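Local coordinates for protein putative oxidoreductase (Bacteroides fragilis NCTC 9343, PDB 3FHL) that is a putative oxidoreductase of the Gfo/Idh/MocA family that probably uses a nicotinamide dinucleotide cofactor held by its Rossmann-fold domain, at residues I184-Q189 and E241-L246; I216-P221 and V227-K232. All blocks are in the same frame, centred on the assembly; numbering follows the deposited sequence.

Interaction 1: residues I184-Q189 and E241-L246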
loop_
_atom_site.group_PDB
_atom_site.type_symbol
_atom_site.label_atom_id
_atom_site.label_comp_id
_atom_site.label_asym_id
_atom_site.label_seq_id
_atom_site.Cartn_x
_atom_site.Cartn_y
_atom_site.Cartn_z
ATOM N N ILE C 184 12.061 4.409 7.312
ATOM C CA ILE C 184 11.801 4.440 8.744
ATOM C C ILE C 184 12.429 5.686 9.384
ATOM O O ILE C 184 11.768 6.385 10.150
ATOM C CB ILE C 184 12.318 3.166 9.453
ATOM C CG1 ILE C 184 11.507 1.934 9.020
ATOM C CG2 ILE C 184 12.185 3.337 10.952
ATOM C CD1 ILE C 184 12.218 0.602 9.199
ATOM N N ASP C 185 13.695 5.961 9.056
ATOM C CA ASP C 185 14.352 7.190 9.541
ATOM C C ASP C 185 13.533 8.455 9.280
ATOM O O ASP C 185 13.264 9.235 10.201
ATOM C CB ASP C 185 15.748 7.336 8.942
ATOM C CG ASP C 185 16.446 8.607 9.404
ATOM O OD1 ASP C 185 16.679 8.762 10.637
ATOM O OD2 ASP C 185 16.754 9.448 8.526
ATOM N N GLN C 186 13.093 8.612 8.034
ATOM C CA GLN C 186 12.218 9.711 7.642
ATOM C C GLN C 186 10.932 9.745 8.446
ATOM O O GLN C 186 10.526 10.819 8.893
ATOM C CB GLN C 186 11.885 9.627 6.150
ATOM C CG GLN C 186 13.044 9.990 5.191
ATOM C CD GLN C 186 12.671 9.744 3.734
ATOM O OE1 GLN C 186 11.675 9.082 3.453
ATOM N NE2 GLN C 186 13.470 10.274 2.799
ATOM N N ALA C 187 10.291 8.583 8.648
ATOM C CA ALA C 187 9.007 8.562 9.365
ATOM C C ALA C 187 9.163 8.960 10.824
ATOM O O ALA C 187 8.330 9.701 11.356
ATOM C CB ALA C 187 8.314 7.190 9.253
ATOM N N ILE C 188 10.231 8.470 11.450
ATOM C CA ILE C 188 10.562 8.832 12.850
ATOM C C ILE C 188 10.859 10.327 12.992
ATOM O O ILE C 188 10.398 10.971 13.941
ATOM C CB ILE C 188 11.751 8.003 13.398
ATOM C CG1 ILE C 188 11.371 6.520 13.501
ATOM C CG2 ILE C 188 12.213 8.510 14.784
ATOM C CD1 ILE C 188 12.596 5.618 13.688
ATOM N N GLN C 189 11.600 10.889 12.036
ATOM C CA GLN C 189 11.855 12.339 12.040
ATOM C C GLN C 189 10.568 13.166 12.030
ATOM O O GLN C 189 10.444 14.157 12.762
ATOM C CB GLN C 189 12.789 12.744 10.887
ATOM C CG GLN C 189 14.251 12.367 11.139
ATOM C CD GLN C 189 14.803 12.977 12.440
ATOM O OE1 GLN C 189 14.874 14.200 12.578
ATOM N NE2 GLN C 189 15.187 12.124 13.392
ATOM N N GLU C 241 4.348 2.461 -7.701
ATOM C CA GLU C 241 3.465 3.155 -6.767
ATOM C C GLU C 241 4.104 4.506 -6.395
ATOM O O GLU C 241 5.298 4.689 -6.615
ATOM C CB GLU C 241 3.231 2.269 -5.533
ATOM C CG GLU C 241 2.213 1.193 -5.832
ATOM C CD GLU C 241 2.164 0.061 -4.821
ATOM O OE1 GLU C 241 2.392 0.279 -3.610
ATOM O OE2 GLU C 241 1.859 -1.067 -5.259
ATOM N N PRO C 242 3.316 5.468 -5.858
ATOM C CA PRO C 242 3.915 6.761 -5.526
ATOM C C PRO C 242 5.052 6.633 -4.519
ATOM O O PRO C 242 5.013 5.755 -3.652
ATOM C CB PRO C 242 2.763 7.524 -4.876
ATOM C CG PRO C 242 1.520 6.879 -5.449
ATOM C CD PRO C 242 1.865 5.444 -5.580
ATOM N N ARG C 243 6.054 7.498 -4.653
ATOM C CA ARG C 243 7.108 7.640 -3.666
ATOM C C ARG C 243 6.496 8.142 -2.357
ATOM O O ARG C 243 6.794 7.621 -1.288
ATOM C CB ARG C 243 8.192 8.610 -4.180
ATOM C CG ARG C 243 9.273 8.983 -3.146
ATOM C CD ARG C 243 10.287 7.871 -2.889
ATOM N NE ARG C 243 11.093 8.157 -1.700
ATOM C CZ ARG C 243 10.714 7.888 -0.452
ATOM N NH1 ARG C 243 11.512 8.186 0.565
ATOM N NH2 ARG C 243 9.538 7.325 -0.219
ATOM N N PHE C 244 5.622 9.136 -2.464
ATOM C CA PHE C 244 4.857 9.616 -1.320
ATOM C C PHE C 244 3.404 9.782 -1.694
ATOM O O PHE C 244 3.079 10.250 -2.792
ATOM C CB PHE C 244 5.376 10.967 -0.813
ATOM C CG PHE C 244 6.670 10.882 -0.035
ATOM C CD1 PHE C 244 7.863 11.331 -0.602
ATOM C CD2 PHE C 244 6.700 10.361 1.262
ATOM C CE1 PHE C 244 9.080 11.252 0.121
ATOM C CE2 PHE C 244 7.898 10.280 1.973
ATOM C CZ PHE C 244 9.086 10.724 1.409
ATOM N N ALA C 245 2.522 9.412 -0.773
ATOM C CA ALA C 245 1.127 9.811 -0.881
ATOM C C ALA C 245 0.721 10.235 0.506
ATOM O O ALA C 245 0.775 9.442 1.434
ATOM C CB ALA C 245 0.243 8.658 -1.374
ATOM N N LEU C 246 0.354 11.501 0.640
ATOM C CA LEU C 246 -0.082 12.031 1.922
ATOM C C LEU C 246 -1.505 12.502 1.772
ATOM O O LEU C 246 -1.863 13.029 0.733
ATOM C CB LEU C 246 0.817 13.196 2.358
ATOM C CG LEU C 246 2.147 12.822 3.027
ATOM C CD1 LEU C 246 3.150 12.313 2.036
ATOM C CD2 LEU C 246 2.712 14.049 3.724
HETATM O O HOH W 1 13.512 10.161 -0.038
#
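The Q186 amide and the R243 guanidinium meet edge to edge. Their planes are 9° apart, so the two groups form one nearly flat surface. F244 lies over one face of the guanidinium, with CZ of F244 3.4 Å above the R243 plane and displaced toward the rim. R243 NH2 lies 3.8 Å above one face of the F244 ring, also toward its rim. The same Q186 oxygen that meets R243 also lies at the edge of the F244 ring, where Q186 OE1 is 3.7 Å from F244 CZ. The amide and ring planes are inclined by 32°.

Between the flat groups, R243 NH1 donates to Q186 OE1 at 3.0 Å. The bond is weak, because the angle at the hydrogen is only 130°. A water bridges the same pair. It accepts from Q186 NE2 at 2.8 Å and from R243 NH1 at 2.9 Å.

Q186 reaches the arginine because its chain is extended beyond CG. R243 comes from the opposite direction, off a classic beta bulge in which R243 and F244 both face K255. Stronger partners hold the polar ends: R125 O takes Q186 NE2, and S151 OG binds R243 NH2. F153 adds a cation-pi contact to R243.

The contact joins helix 180-191 to the start of strand 244-248 in the C-terminal alpha/beta domain. It is small and buried. A single weak direct bond and one water link two groups that also have other partners. The charge of R243 is probably eased by Q186 OE1, the water, the F153 ring and, through a weak, long ion pair, D130.

Interaction 2: residues I216-P221 and V227-K232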
loop_
_atom_site.group_PDB
_atom_site.type_symbol
_atom_site.label_atom_id
_atom_site.label_comp_id
_atom_site.label_asym_id
_atom_site.label_seq_id
_atom_site.Cartn_x
_atom_site.Cartn_y
_atom_site.Cartn_z
ATOM N N ILE C 216 5.245 -2.082 6.060
ATOM C CA ILE C 216 5.368 -1.802 7.489
ATOM C C ILE C 216 4.359 -0.759 7.901
ATOM O O ILE C 216 4.212 0.281 7.262
ATOM C CB ILE C 216 6.804 -1.329 7.851
ATOM C CG1 ILE C 216 7.818 -2.437 7.529
ATOM C CG2 ILE C 216 6.878 -0.897 9.321
ATOM C CD1 ILE C 216 9.279 -1.986 7.502
ATOM N N HIS C 217 3.666 -1.031 8.997
ATOM C CA HIS C 217 2.828 -0.034 9.618
ATOM C C HIS C 217 3.435 0.343 10.949
ATOM O O HIS C 217 3.694 -0.527 11.775
ATOM C CB HIS C 217 1.407 -0.561 9.811
ATOM C CG HIS C 217 0.721 -0.854 8.519
ATOM N ND1 HIS C 217 0.418 0.136 7.612
ATOM C CD2 HIS C 217 0.340 -2.021 7.951
ATOM C CE1 HIS C 217 -0.148 -0.406 6.549
ATOM N NE2 HIS C 217 -0.213 -1.713 6.733
ATOM N N LEU C 218 3.668 1.641 11.129
ATOM C CA LEU C 218 4.148 2.175 12.403
ATOM C C LEU C 218 2.914 2.703 13.098
ATOM O O LEU C 218 2.295 3.681 12.655
ATOM C CB LEU C 218 5.200 3.274 12.188
ATOM C CG LEU C 218 6.403 2.949 11.317
ATOM C CD1 LEU C 218 7.369 4.132 11.334
ATOM C CD2 LEU C 218 7.098 1.719 11.834
ATOM N N LEU C 219 2.530 2.017 14.167
ATOM C CA LEU C 219 1.227 2.220 14.780
ATOM C C LEU C 219 1.357 3.192 15.942
ATOM O O LEU C 219 2.161 2.971 16.844
ATOM C CB LEU C 219 0.638 0.868 15.241
ATOM C CG LEU C 219 0.638 -0.256 14.179
ATOM C CD1 LEU C 219 0.508 -1.655 14.779
ATOM C CD2 LEU C 219 -0.434 -0.025 13.135
ATOM N N HIS C 220 0.571 4.267 15.878
ATOM C CA HIS C 220 0.555 5.362 16.858
ATOM C C HIS C 220 1.936 6.000 17.136
ATOM O O HIS C 220 2.489 5.846 18.234
ATOM C CB HIS C 220 -0.132 4.929 18.167
ATOM C CG HIS C 220 -1.478 4.296 17.970
ATOM N ND1 HIS C 220 -2.601 5.017 17.620
ATOM C CD2 HIS C 220 -1.877 3.005 18.074
ATOM C CE1 HIS C 220 -3.635 4.199 17.521
ATOM N NE2 HIS C 220 -3.221 2.973 17.788
ATOM N N PRO C 221 2.501 6.708 16.137
ATOM C CA PRO C 221 3.777 7.386 16.383
ATOM C C PRO C 221 3.594 8.526 17.402
ATOM O O PRO C 221 2.569 9.188 17.372
ATOM C CB PRO C 221 4.179 7.882 15.000
ATOM C CG PRO C 221 2.930 7.972 14.227
ATOM C CD PRO C 221 2.018 6.910 14.755
ATOM N N VAL C 227 -2.165 9.540 12.980
ATOM C CA VAL C 227 -1.766 9.487 11.565
ATOM C C VAL C 227 -1.446 8.044 11.197
ATOM O O VAL C 227 -0.689 7.366 11.903
ATOM C CB VAL C 227 -0.546 10.424 11.227
ATOM C CG1 VAL C 227 -0.130 10.290 9.745
ATOM C CG2 VAL C 227 -0.889 11.881 11.489
ATOM N N LYS C 228 -2.019 7.590 10.079
ATOM C CA LYS C 228 -1.809 6.251 9.575
ATOM C C LYS C 228 -0.547 6.209 8.718
ATOM O O LYS C 228 -0.440 6.964 7.753
ATOM C CB LYS C 228 -3.049 5.812 8.782
ATOM C CG LYS C 228 -4.349 5.905 9.586
ATOM C CD LYS C 228 -4.373 4.876 10.725
ATOM C CE LYS C 228 -5.744 4.825 11.393
ATOM N NZ LYS C 228 -5.687 4.099 12.685
ATOM N N ILE C 229 0.390 5.330 9.084
ATOM C CA ILE C 229 1.697 5.239 8.423
ATOM C C ILE C 229 1.884 3.927 7.669
ATOM O O ILE C 229 1.741 2.852 8.240
ATOM C CB ILE C 229 2.872 5.386 9.440
ATOM C CG1 ILE C 229 2.915 6.795 10.032
ATOM C CG2 ILE C 229 4.220 5.041 8.791
ATOM C CD1 ILE C 229 4.143 7.060 10.867
ATOM N N THR C 230 2.211 4.018 6.382
ATOM C CA THR C 230 2.595 2.829 5.616
ATOM C C THR C 230 3.944 3.056 4.961
ATOM O O THR C 230 4.119 4.024 4.214
ATOM C CB THR C 230 1.583 2.490 4.491
ATOM O OG1 THR C 230 0.263 2.464 5.018
ATOM C CG2 THR C 230 1.877 1.135 3.896
ATOM N N LEU C 231 4.889 2.156 5.221
ATOM C CA LEU C 231 6.190 2.169 4.544
ATOM C C LEU C 231 6.345 0.899 3.711
ATOM O O LEU C 231 6.087 -0.208 4.190
ATOM C CB LEU C 231 7.334 2.301 5.567
ATOM C CG LEU C 231 7.124 3.343 6.680
ATOM C CD1 LEU C 231 8.203 3.218 7.742
ATOM C CD2 LEU C 231 7.127 4.765 6.096
ATOM N N LYS C 232 6.762 1.053 2.461
ATOM C CA LYS C 232 6.790 -0.073 1.537
ATOM C C LYS C 232 7.973 -0.022 0.609
ATOM O O LYS C 232 8.416 1.057 0.231
ATOM C CB LYS C 232 5.560 -0.034 0.630
ATOM C CG LYS C 232 4.372 -0.804 1.075
ATOM C CD LYS C 232 3.279 -0.772 -0.010
ATOM C CE LYS C 232 3.341 -1.976 -0.929
ATOM N NZ LYS C 232 2.069 -2.060 -1.740
HETATM O O HOH W 2 -0.259 3.714 11.351
HETATM O O HOH W 3 -1.024 5.284 13.566
#
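I216 and L231 form an antiparallel hydrogen-bonded pair, in which I216 N donates to L231 O at 2.8 Å and L231 N to I216 O at 2.9 Å, while the strand axes run at 152° to each other. Toward the turn the strands spread. One water accepts from I229 N and donates to L218 O. A second water joins H220 N to V227 O. L218 N is buried with no partner.

The H217 ring leans over the neighbouring strand. Its CG is anti to the carbonyl carbon (chi1 -64°), which turns the ND1 edge to the neighbouring backbone, where ND1 of H217 donates to I229 O at 3.1 Å. That oxygen sits in the ring plane, but the donor is tilted 28° from the carbonyl plane. T230 runs alongside the ring, with OG1 of T230 3.3 Å from H217 CE1. NE2 of H217 is hydrogen-bonded to NE2 of H217 of the second subunit.

The other face is apolar. L218 CD1 meets L231 CD1 at 3.8 Å, the two side chains crossing at about a right angle.

The pair is a beta hairpin within the mixed sheet, flanked by strands 194-202 and 146-154. Helix 180-191 packs on the apolar face, through A187 on L218 and I184 on L231. The H217 and T230 face looks to the second subunit, whose D200 makes a salt bridge with K228.

How the interactions relate
After the Rossmann part and strand 146-154, the chain forms helix 180-191, then strands 194-202, 213-221, 228-234 and 244-248. Interaction 2 closes the short hairpin between strands 213-221 and 228-234. Interaction 1 closes the longer loop, from the helix to strand 244-248, so interaction 2 is nested inside it. Their centres are 9 Å apart. The same helix also packs on the hairpin. Just before strand 244-248, E241 OE1 forms a salt bridge with K232 NZ at 3.0 Å. Interaction 1 ties the helix to strand 244-248, and interaction 2 joins two neighbouring strands of the same mixed sheet.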